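Local coordinates for actin-binding protein (Saccharomyces cerevisiae, PDB 1HQZ) that binds actin filaments, probably through this cofilin-homology domain, and, as a whole protein, recruits the Arp2/3 complex to filament sides to regulate actin assembly, at residues A[34-39]-A[44-49]; A[57-60]-A[64-67]; A[70-73]-A[78-81]. One frame throughout, in Å; residues are numbered along the deposited sequence.

Interaction 1 of 3, residues A[34-39]-A[44-49]; sequences IISPNA and EPESTG
A classic beta bulge interrupts the hairpin of strands 32-37 and 43-49, where E46 and S47 together face I34 in the ADF-homology fold. The evidence is a shared acceptor: I34 O takes a bond from E46 N at 2.8 Å, the donor lying nearly along the C=O axis, and a weak one from S47 N at 3.4 Å. I34 N returns a bond to S47 O, so three backbone bonds join one residue to two. Beyond the bulge the pairing is regular, S36 and E44 forming a hydrogen-bonded pair with 3.1 Å both from S36 N to E44 O and from E44 N to S36 O. Between bulge and pair, I35 CA makes a CA-H...O contact with E44 O.

At the bulge the side chain of E46 points toward strand 32-37. Its CG stands anti to the backbone N (chi1 178°), and the extended chain brings OE2 to 3.2 Å from S36 CB. S36 OG is hydrogen-bonded to Q65 NE2, which also gives E46 OE1 a weak bond. On the same side of the sheet, S47 OG lies 3.7 Å from I34 CB and is buried with no polar partner in the model. At the turn end, E44 OE1 approaches N38 CB at 3.6 Å; the amide and carboxylate planes stand 87° apart, and the N38 amide oxygen accepts a bond from E42 N.

Strand 43-49 is outermost in the sheet, with P45 packed on E14 and I15 of helix 12-24, while strand 32-37 has strand 65-71 as its other neighbour.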
ATOM      1  N   ILE A  34       2.973   3.560  -3.613  1.00 25.15           N
ATOM      2  CA  ILE A  34       2.884   4.006  -2.233  1.00 26.19           C
ATOM      3  C   ILE A  34       2.268   5.395  -2.289  1.00 27.62           C
ATOM      4  O   ILE A  34       2.764   6.267  -3.018  1.00 25.97           O
ATOM      5  CB  ILE A  34       4.269   4.140  -1.549  1.00 28.29           C
ATOM      6  CG1 ILE A  34       4.875   2.748  -1.305  1.00 29.96           C
ATOM      7  CG2 ILE A  34       4.121   4.905  -0.225  1.00 24.06           C
ATOM      8  CD1 ILE A  34       6.220   2.769  -0.554  1.00 27.11           C
ATOM      9  N   ILE A  35       1.172   5.600  -1.568  1.00 27.89           N
ATOM     10  CA  ILE A  35       0.565   6.928  -1.542  1.00 28.81           C
ATOM     11  C   ILE A  35       0.863   7.574  -0.195  1.00 31.09           C
ATOM     12  O   ILE A  35       0.750   6.937   0.853  1.00 31.24           O
ATOM     13  CB  ILE A  35      -0.969   6.890  -1.772  1.00 29.76           C
ATOM     14  CG1 ILE A  35      -1.649   6.094  -0.658  1.00 26.12           C
ATOM     15  CG2 ILE A  35      -1.272   6.321  -3.157  1.00 28.88           C
ATOM     16  CD1 ILE A  35      -3.153   6.133  -0.727  1.00 28.45           C
ATOM     17  N   SER A  36       1.235   8.848  -0.234  1.00 35.12           N
ATOM     18  CA  SER A  36       1.594   9.595   0.961  1.00 37.53           C
ATOM     19  C   SER A  36       0.909  10.968   0.956  1.00 39.90           C
ATOM     20  O   SER A  36       0.547  11.494  -0.103  1.00 42.10           O
ATOM     21  CB  SER A  36       3.121   9.745   1.004  1.00 35.56           C
ATOM     22  OG  SER A  36       3.571  10.291   2.231  1.00 36.67           O
ATOM     23  N   PRO A  37       0.730  11.575   2.139  1.00 41.96           N
ATOM     24  CA  PRO A  37       0.075  12.885   2.227  1.00 44.02           C
ATOM     25  C   PRO A  37       1.001  14.054   1.899  1.00 46.27           C
ATOM     26  O   PRO A  37       2.141  14.098   2.373  1.00 46.93           O
ATOM     27  CB  PRO A  37      -0.408  12.911   3.670  1.00 44.21           C
ATOM     28  CG  PRO A  37       0.742  12.250   4.383  1.00 43.04           C
ATOM     29  CD  PRO A  37       1.082  11.072   3.480  1.00 41.95           C
ATOM     30  N   ASN A  38       0.513  14.995   1.087  1.00 47.84           N
ATOM     31  CA  ASN A  38       1.316  16.166   0.724  1.00 49.97           C
ATOM     32  C   ASN A  38       1.235  17.243   1.803  1.00 51.53           C
ATOM     33  O   ASN A  38       0.656  17.028   2.869  1.00 50.90           O
ATOM     34  CB  ASN A  38       0.874  16.756  -0.626  1.00 48.18           C
ATOM     35  CG  ASN A  38      -0.581  17.201  -0.636  1.00 49.15           C
ATOM     36  OD1 ASN A  38      -1.111  17.683   0.369  1.00 45.19           O
ATOM     37  ND2 ASN A  38      -1.230  17.058  -1.792  1.00 48.42           N
ATOM     38  N   ALA A  39       1.818  18.403   1.524  1.00 53.07           N
ATOM     39  CA  ALA A  39       1.811  19.506   2.478  1.00 55.68           C
ATOM     40  C   ALA A  39       0.397  19.862   2.938  1.00 56.36           C
ATOM     41  O   ALA A  39       0.191  20.259   4.085  1.00 57.44           O
ATOM     42  CB  ALA A  39       2.487  20.730   1.865  1.00 55.99           C
ATOM     43  N   GLU A  44      -1.492  11.445  -2.375  1.00 44.85           N
ATOM     44  CA  GLU A  44      -1.213  11.303  -3.794  1.00 45.65           C
ATOM     45  C   GLU A  44      -0.067  10.310  -3.975  1.00 43.20           C
ATOM     46  O   GLU A  44       0.634   9.977  -3.018  1.00 42.34           O
ATOM     47  CB  GLU A  44      -0.844  12.660  -4.396  1.00 48.66           C
ATOM     48  CG  GLU A  44       0.357  13.323  -3.758  1.00 53.33           C
ATOM     49  CD  GLU A  44       0.562  14.741  -4.265  1.00 57.06           C
ATOM     50  OE1 GLU A  44       1.570  15.381  -3.882  1.00 58.15           O
ATOM     51  OE2 GLU A  44      -0.292  15.214  -5.045  1.00 57.45           O
ATOM     52  N   PRO A  45       0.129   9.813  -5.204  1.00 41.73           N
ATOM     53  CA  PRO A  45       1.208   8.856  -5.456  1.00 41.67           C
ATOM     54  C   PRO A  45       2.551   9.451  -5.076  1.00 41.09           C
ATOM     55  O   PRO A  45       2.903  10.530  -5.535  1.00 42.65           O
ATOM     56  CB  PRO A  45       1.107   8.611  -6.956  1.00 41.16           C
ATOM     57  CG  PRO A  45      -0.348   8.783  -7.221  1.00 42.44           C
ATOM     58  CD  PRO A  45      -0.672  10.023  -6.418  1.00 41.43           C
ATOM     59  N   GLU A  46       3.298   8.763  -4.227  1.00 41.20           N
ATOM     60  CA  GLU A  46       4.604   9.269  -3.848  1.00 41.43           C
ATOM     61  C   GLU A  46       5.659   8.574  -4.676  1.00 40.10           C
ATOM     62  O   GLU A  46       6.591   9.204  -5.170  1.00 39.89           O
ATOM     63  CB  GLU A  46       4.884   9.026  -2.373  1.00 42.92           C
ATOM     64  CG  GLU A  46       6.259   9.503  -1.981  1.00 49.30           C
ATOM     65  CD  GLU A  46       6.442   9.583  -0.489  1.00 55.26           C
ATOM     66  OE1 GLU A  46       6.922   8.595   0.123  1.00 57.31           O
ATOM     67  OE2 GLU A  46       6.089  10.645   0.071  1.00 58.50           O
ATOM     68  N   SER A  47       5.494   7.266  -4.835  1.00 39.39           N
ATOM     69  CA  SER A  47       6.440   6.472  -5.601  1.00 37.86           C
ATOM     70  C   SER A  47       5.791   5.216  -6.155  1.00 36.73           C
ATOM     71  O   SER A  47       4.764   4.753  -5.654  1.00 35.23           O
ATOM     72  CB  SER A  47       7.616   6.084  -4.716  1.00 38.19           C
ATOM     73  OG  SER A  47       7.142   5.470  -3.536  1.00 39.98           O
ATOM     74  N   THR A  48       6.405   4.686  -7.205  1.00 33.80           N
ATOM     75  CA  THR A  48       5.951   3.482  -7.865  1.00 33.70           C
ATOM     76  C   THR A  48       7.229   2.806  -8.337  1.00 32.69           C
ATOM     77  O   THR A  48       8.271   3.452  -8.440  1.00 32.15           O
ATOM     78  CB  THR A  48       5.056   3.800  -9.098  1.00 32.86           C
ATOM     79  OG1 THR A  48       5.808   4.550 -10.057  1.00 35.19           O
ATOM     80  CG2 THR A  48       3.815   4.603  -8.682  1.00 32.63           C
ATOM     81  N   GLY A  49       7.156   1.511  -8.612  1.00 31.85           N
ATOM     82  CA  GLY A  49       8.330   0.798  -9.074  1.00 31.48           C
ATOM     83  C   GLY A  49       7.934  -0.578  -9.548  1.00 33.77           C
ATOM     84  O   GLY A  49       6.758  -0.948  -9.465  1.00 33.45           O
TER

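Interaction 2 of 3, residues A[57-60]-A[64-67]; sequences QLFD and VQYG
Q65 reaches from its strand to the backbone of D60, and its side chain can be followed atom by atom. CB points toward segment 57-60; CG is turned anti to the carbonyl carbon (chi1 -53°), and from there the chain runs out extended to the amide. CD comes to 3.6 Å from D60 N. Beyond it the two branches part company: OE1 accepts the D60 N-H at 2.7 Å with an angle of 173° at the hydrogen, while NE2 lies beside D60 CB at 3.6 Å. The D60 donor is tilted 33° from the plane of the amide carbonyl, and the same oxygen sits 3.4 Å from F59 CA.

This is a tether between the irregular chain that follows helix 52-56 and the start of strand 65-71, a central strand of the ADF-homology sheet. An alanine here would remove the acceptor of the D60 N-H and would probably leave the loop freer to shift against the strand.

Further along the strand the F59 ring meets polar backbone and amide atoms at its edge: CD2 lies 3.6 Å from Q65 OE1, and CE2 is 4.0 Å from G67 N, which lies in the ring plane. A beta carbon at G67 would fall in the space that F59 CZ takes, so the bare backbone permits this close approach. W86 stacks on the ring of F59, and the indole NE1 of W86 donates to D60 O, tying the segment to strand 80-86.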
ATOM      1  N   GLN A  57      11.186  -1.108   0.918  1.00 35.48           N
ATOM      2  CA  GLN A  57      12.167  -0.158   1.424  1.00 36.51           C
ATOM      3  C   GLN A  57      11.833   1.295   1.120  1.00 36.33           C
ATOM      4  O   GLN A  57      12.655   2.181   1.344  1.00 37.42           O
ATOM      5  CB  GLN A  57      13.517  -0.449   0.800  1.00 38.27           C
ATOM      6  CG  GLN A  57      14.066  -1.816   1.091  1.00 40.44           C
ATOM      7  CD  GLN A  57      15.437  -1.956   0.501  1.00 45.29           C
ATOM      8  OE1 GLN A  57      15.593  -2.190  -0.701  1.00 47.36           O
ATOM      9  NE2 GLN A  57      16.450  -1.777   1.333  1.00 49.74           N
ATOM     10  N   LEU A  58      10.638   1.562   0.620  1.00 35.49           N
ATOM     11  CA  LEU A  58      10.334   2.934   0.246  1.00 35.24           C
ATOM     12  C   LEU A  58       9.337   3.676   1.101  1.00 33.40           C
ATOM     13  O   LEU A  58       8.839   4.720   0.684  1.00 33.43           O
ATOM     14  CB  LEU A  58       9.883   2.981  -1.219  1.00 37.83           C
ATOM     15  CG  LEU A  58      10.787   2.394  -2.306  1.00 38.74           C
ATOM     16  CD1 LEU A  58      10.907   3.405  -3.442  1.00 47.24           C
ATOM     17  CD2 LEU A  58      12.172   2.108  -1.781  1.00 44.75           C
ATOM     18  N   PHE A  59       9.042   3.157   2.289  1.00 32.01           N
ATOM     19  CA  PHE A  59       8.100   3.835   3.173  1.00 33.14           C
ATOM     20  C   PHE A  59       8.816   4.872   4.043  1.00 35.51           C
ATOM     21  O   PHE A  59       9.971   4.676   4.440  1.00 33.37           O
ATOM     22  CB  PHE A  59       7.352   2.828   4.054  1.00 29.99           C
ATOM     23  CG  PHE A  59       6.361   1.976   3.296  1.00 29.16           C
ATOM     24  CD1 PHE A  59       6.739   0.741   2.772  1.00 26.47           C
ATOM     25  CD2 PHE A  59       5.052   2.428   3.084  1.00 24.36           C
ATOM     26  CE1 PHE A  59       5.822  -0.050   2.040  1.00 25.94           C
ATOM     27  CE2 PHE A  59       4.139   1.662   2.364  1.00 25.76           C
ATOM     28  CZ  PHE A  59       4.527   0.409   1.838  1.00 24.59           C
ATOM     29  N   ASP A  60       8.118   5.972   4.329  1.00 35.62           N
ATOM     30  CA  ASP A  60       8.664   7.078   5.126  1.00 38.83           C
ATOM     31  C   ASP A  60       8.318   6.930   6.610  1.00 38.72           C
ATOM     32  O   ASP A  60       7.148   6.973   6.981  1.00 38.87           O
ATOM     33  CB  ASP A  60       8.099   8.402   4.603  1.00 40.00           C
ATOM     34  CG  ASP A  60       8.906   9.608   5.054  1.00 43.58           C
ATOM     35  OD1 ASP A  60       9.294   9.670   6.239  1.00 43.01           O
ATOM     36  OD2 ASP A  60       9.141  10.502   4.214  1.00 45.98           O
ATOM     37  N   VAL A  64       2.225   8.516   7.680  1.00 32.71           N
ATOM     38  CA  VAL A  64       1.303   7.400   7.572  1.00 32.66           C
ATOM     39  C   VAL A  64       1.100   7.249   6.071  1.00 32.91           C
ATOM     40  O   VAL A  64       0.699   8.196   5.396  1.00 33.51           O
ATOM     41  CB  VAL A  64      -0.054   7.725   8.229  1.00 32.92           C
ATOM     42  CG1 VAL A  64      -1.081   6.658   7.868  1.00 34.22           C
ATOM     43  CG2 VAL A  64       0.106   7.811   9.717  1.00 32.20           C
ATOM     44  N   GLN A  65       1.379   6.069   5.537  1.00 33.42           N
ATOM     45  CA  GLN A  65       1.228   5.859   4.107  1.00 32.16           C
ATOM     46  C   GLN A  65       0.549   4.543   3.792  1.00 32.10           C
ATOM     47  O   GLN A  65       0.403   3.683   4.651  1.00 36.70           O
ATOM     48  CB  GLN A  65       2.598   5.877   3.427  1.00 29.38           C
ATOM     49  CG  GLN A  65       3.440   7.106   3.740  1.00 31.06           C
ATOM     50  CD  GLN A  65       4.859   6.975   3.224  1.00 29.95           C
ATOM     51  OE1 GLN A  65       5.557   6.008   3.533  1.00 30.93           O
ATOM     52  NE2 GLN A  65       5.292   7.947   2.439  1.00 32.10           N
ATOM     53  N   TYR A  66       0.151   4.380   2.541  1.00 31.97           N
ATOM     54  CA  TYR A  66      -0.482   3.146   2.131  1.00 30.12           C
ATOM     55  C   TYR A  66       0.214   2.675   0.881  1.00 30.46           C
ATOM     56  O   TYR A  66       0.520   3.472  -0.007  1.00 29.36           O
ATOM     57  CB  TYR A  66      -1.976   3.369   1.887  1.00 29.23           C
ATOM     58  CG  TYR A  66      -2.655   3.977   3.096  1.00 27.45           C
ATOM     59  CD1 TYR A  66      -2.638   5.351   3.308  1.00 29.13           C
ATOM     60  CD2 TYR A  66      -3.214   3.168   4.078  1.00 29.06           C
ATOM     61  CE1 TYR A  66      -3.153   5.908   4.481  1.00 28.76           C
ATOM     62  CE2 TYR A  66      -3.732   3.704   5.252  1.00 28.94           C
ATOM     63  CZ  TYR A  66      -3.691   5.078   5.447  1.00 30.44           C
ATOM     64  OH  TYR A  66      -4.155   5.607   6.622  1.00 28.65           O
ATOM     65  N   GLY A  67       0.496   1.378   0.842  1.00 30.56           N
ATOM     66  CA  GLY A  67       1.167   0.794  -0.301  1.00 28.97           C
ATOM     67  C   GLY A  67       0.288  -0.261  -0.939  1.00 28.70           C
ATOM     68  O   GLY A  67      -0.558  -0.876  -0.279  1.00 26.19           O
TER

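Interaction 3 of 3, residues A[70-73]-A[78-81]; sequences RVSP and VEKI
An antiparallel hairpin end, where strands 65-71 and 80-86 part into their connecting loop, brings R70-P73 against V78-I81. Two backbone bonds define the pairing: V71 N to K80 O at 2.8 Å, and K80 N to V71 O at 2.7 Å with an essentially straight N-H...O angle of 179°. R70 and I81 form the flanking non-hydrogen-bonded pair. Past the strands, S72 CA still makes a CA-H...O contact with V78 O, and S72 OG stands 3.1 Å from that same oxygen.

The side chains of R70 and E79 cross at about a right angle. With CG anti to the backbone N (chi1 -178°) and an extended run to NE, R70 brings one face of its guanidinium against E79, whose CB sits 3.3 Å above its centre. E79 bends at chi2 (-82°), folding its carboxylate back over segment 70-73, where OE2 meets S72 CB at 3.4 Å. A water donates to both E79 OE1 and R70 O. On the side of V71 and K80, helix 128-136 closes in: V71 packs on L132 and I135, and K80 NZ bonds to I135 O.

E79 OE1 is 3.9 Å from R70 NH1 and well out of the guanidinium plane, a long salt bridge to which no N-H is directed; the attraction is probably electrostatic only, beside the packing of E79 CB on the guanidinium face and the water shared with R70 O.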
ATOM      1  N   ARG A  70       1.413  -5.748  -6.589  1.00 31.77           N
ATOM      2  CA  ARG A  70       0.970  -6.960  -7.244  1.00 34.33           C
ATOM      3  C   ARG A  70       2.189  -7.864  -7.245  1.00 33.74           C
ATOM      4  O   ARG A  70       3.213  -7.538  -7.842  1.00 35.58           O
ATOM      5  CB  ARG A  70       0.508  -6.666  -8.667  1.00 33.13           C
ATOM      6  CG  ARG A  70      -0.008  -7.894  -9.389  1.00 37.06           C
ATOM      7  CD  ARG A  70      -0.760  -7.494 -10.644  1.00 41.65           C
ATOM      8  NE  ARG A  70      -1.623  -8.565 -11.129  1.00 42.15           N
ATOM      9  CZ  ARG A  70      -1.294  -9.395 -12.107  1.00 45.91           C
ATOM     10  NH1 ARG A  70      -0.124  -9.267 -12.694  1.00 46.91           N
ATOM     11  NH2 ARG A  70      -2.130 -10.340 -12.511  1.00 46.18           N
ATOM     12  N   VAL A  71       2.077  -8.997  -6.565  1.00 34.41           N
ATOM     13  CA  VAL A  71       3.205  -9.906  -6.451  1.00 36.98           C
ATOM     14  C   VAL A  71       2.877 -11.365  -6.713  1.00 40.34           C
ATOM     15  O   VAL A  71       1.760 -11.832  -6.460  1.00 38.03           O
ATOM     16  CB  VAL A  71       3.824  -9.833  -5.035  1.00 37.07           C
ATOM     17  CG1 VAL A  71       5.222 -10.401  -5.058  1.00 36.67           C
ATOM     18  CG2 VAL A  71       3.819  -8.393  -4.524  1.00 37.80           C
ATOM     19  N   SER A  72       3.878 -12.075  -7.220  1.00 44.03           N
ATOM     20  CA  SER A  72       3.767 -13.500  -7.489  1.00 48.71           C
ATOM     21  C   SER A  72       4.881 -14.155  -6.687  1.00 50.72           C
ATOM     22  O   SER A  72       6.052 -14.083  -7.056  1.00 51.27           O
ATOM     23  CB  SER A  72       3.960 -13.800  -8.971  1.00 49.15           C
ATOM     24  OG  SER A  72       3.987 -15.200  -9.186  1.00 53.34           O
ATOM     25  N   PRO A  73       4.530 -14.793  -5.563  1.00 52.66           N
ATOM     26  CA  PRO A  73       5.543 -15.445  -4.735  1.00 53.99           C
ATOM     27  C   PRO A  73       6.237 -16.540  -5.522  1.00 55.24           C
ATOM     28  O   PRO A  73       5.631 -17.165  -6.391  1.00 54.89           O
ATOM     29  CB  PRO A  73       4.727 -16.000  -3.575  1.00 53.46           C
ATOM     30  CG  PRO A  73       3.440 -16.360  -4.241  1.00 53.86           C
ATOM     31  CD  PRO A  73       3.175 -15.147  -5.107  1.00 52.55           C
ATOM     32  N   VAL A  78       0.749 -17.427 -10.022  1.00 58.55           N
ATOM     33  CA  VAL A  78      -0.413 -16.682  -9.562  1.00 56.21           C
ATOM     34  C   VAL A  78       0.058 -15.330  -9.037  1.00 54.70           C
ATOM     35  O   VAL A  78       1.036 -15.242  -8.289  1.00 54.83           O
ATOM     36  CB  VAL A  78      -1.184 -17.439  -8.446  1.00 56.74           C
ATOM     37  CG1 VAL A  78      -0.398 -17.409  -7.144  1.00 56.96           C
ATOM     38  CG2 VAL A  78      -2.567 -16.825  -8.260  1.00 55.41           C
ATOM     39  N   GLU A  79      -0.624 -14.278  -9.469  1.00 52.85           N
ATOM     40  CA  GLU A  79      -0.296 -12.921  -9.061  1.00 50.71           C
ATOM     41  C   GLU A  79      -1.347 -12.469  -8.065  1.00 49.09           C
ATOM     42  O   GLU A  79      -2.541 -12.559  -8.333  1.00 49.24           O
ATOM     43  CB  GLU A  79      -0.320 -11.988 -10.267  1.00 52.39           C
ATOM     44  CG  GLU A  79       0.737 -12.261 -11.324  1.00 51.65           C
ATOM     45  CD  GLU A  79       2.079 -11.665 -10.972  1.00 51.95           C
ATOM     46  OE1 GLU A  79       2.143 -10.873 -10.012  1.00 52.37           O
ATOM     47  OE2 GLU A  79       3.069 -11.979 -11.663  1.00 52.03           O
ATOM     48  N   LYS A  80      -0.904 -11.986  -6.912  1.00 46.18           N
ATOM     49  CA  LYS A  80      -1.839 -11.526  -5.904  1.00 44.20           C
ATOM     50  C   LYS A  80      -1.569 -10.093  -5.472  1.00 40.02           C
ATOM     51  O   LYS A  80      -0.489  -9.548  -5.687  1.00 37.17           O
ATOM     52  CB  LYS A  80      -1.819 -12.477  -4.709  1.00 47.20           C
ATOM     53  CG  LYS A  80      -2.378 -13.854  -5.063  1.00 48.13           C
ATOM     54  CD  LYS A  80      -2.278 -14.813  -3.905  1.00 49.44           C
ATOM     55  CE  LYS A  80      -2.784 -16.180  -4.313  1.00 51.49           C
ATOM     56  NZ  LYS A  80      -2.466 -17.208  -3.286  1.00 53.68           N
ATOM     57  N   ILE A  81      -2.575  -9.481  -4.872  1.00 37.49           N
ATOM     58  CA  ILE A  81      -2.462  -8.101  -4.446  1.00 35.98           C
ATOM     59  C   ILE A  81      -2.336  -7.958  -2.933  1.00 34.57           C
ATOM     60  O   ILE A  81      -3.103  -8.559  -2.159  1.00 34.23           O
ATOM     61  CB  ILE A  81      -3.687  -7.267  -4.944  1.00 35.08           C
ATOM     62  CG1 ILE A  81      -3.637  -7.046  -6.463  1.00 39.54           C
ATOM     63  CG2 ILE A  81      -3.656  -5.890  -4.332  1.00 34.79           C
ATOM     64  CD1 ILE A  81      -3.441  -8.259  -7.296  1.00 40.70           C
TER
HETATM   65  O   HOH W   1       3.772  -8.924 -10.356  1.00 44.05           O

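In the fold
The three contacts follow one another along the chain, and each involves a different part of the mixed sheet of the ADF-homology domain. Interaction 1 is its outer hairpin, interaction 2 pins a loop to the start of strand 65-71, and interaction 3 closes the hairpin at the far end of that strand. Interactions 1 and 2 have centres about 8 Å apart and touch: I35 N bonds to Y66 O between neighbouring strands. Interaction 3 lies about 21 Å from interaction 1 and 19 Å from interaction 2, centre to centre, beyond the chain's centre. Strand 65-71 carries interactions 2 and 3 and borders interaction 1, in a domain that probably binds actin filaments.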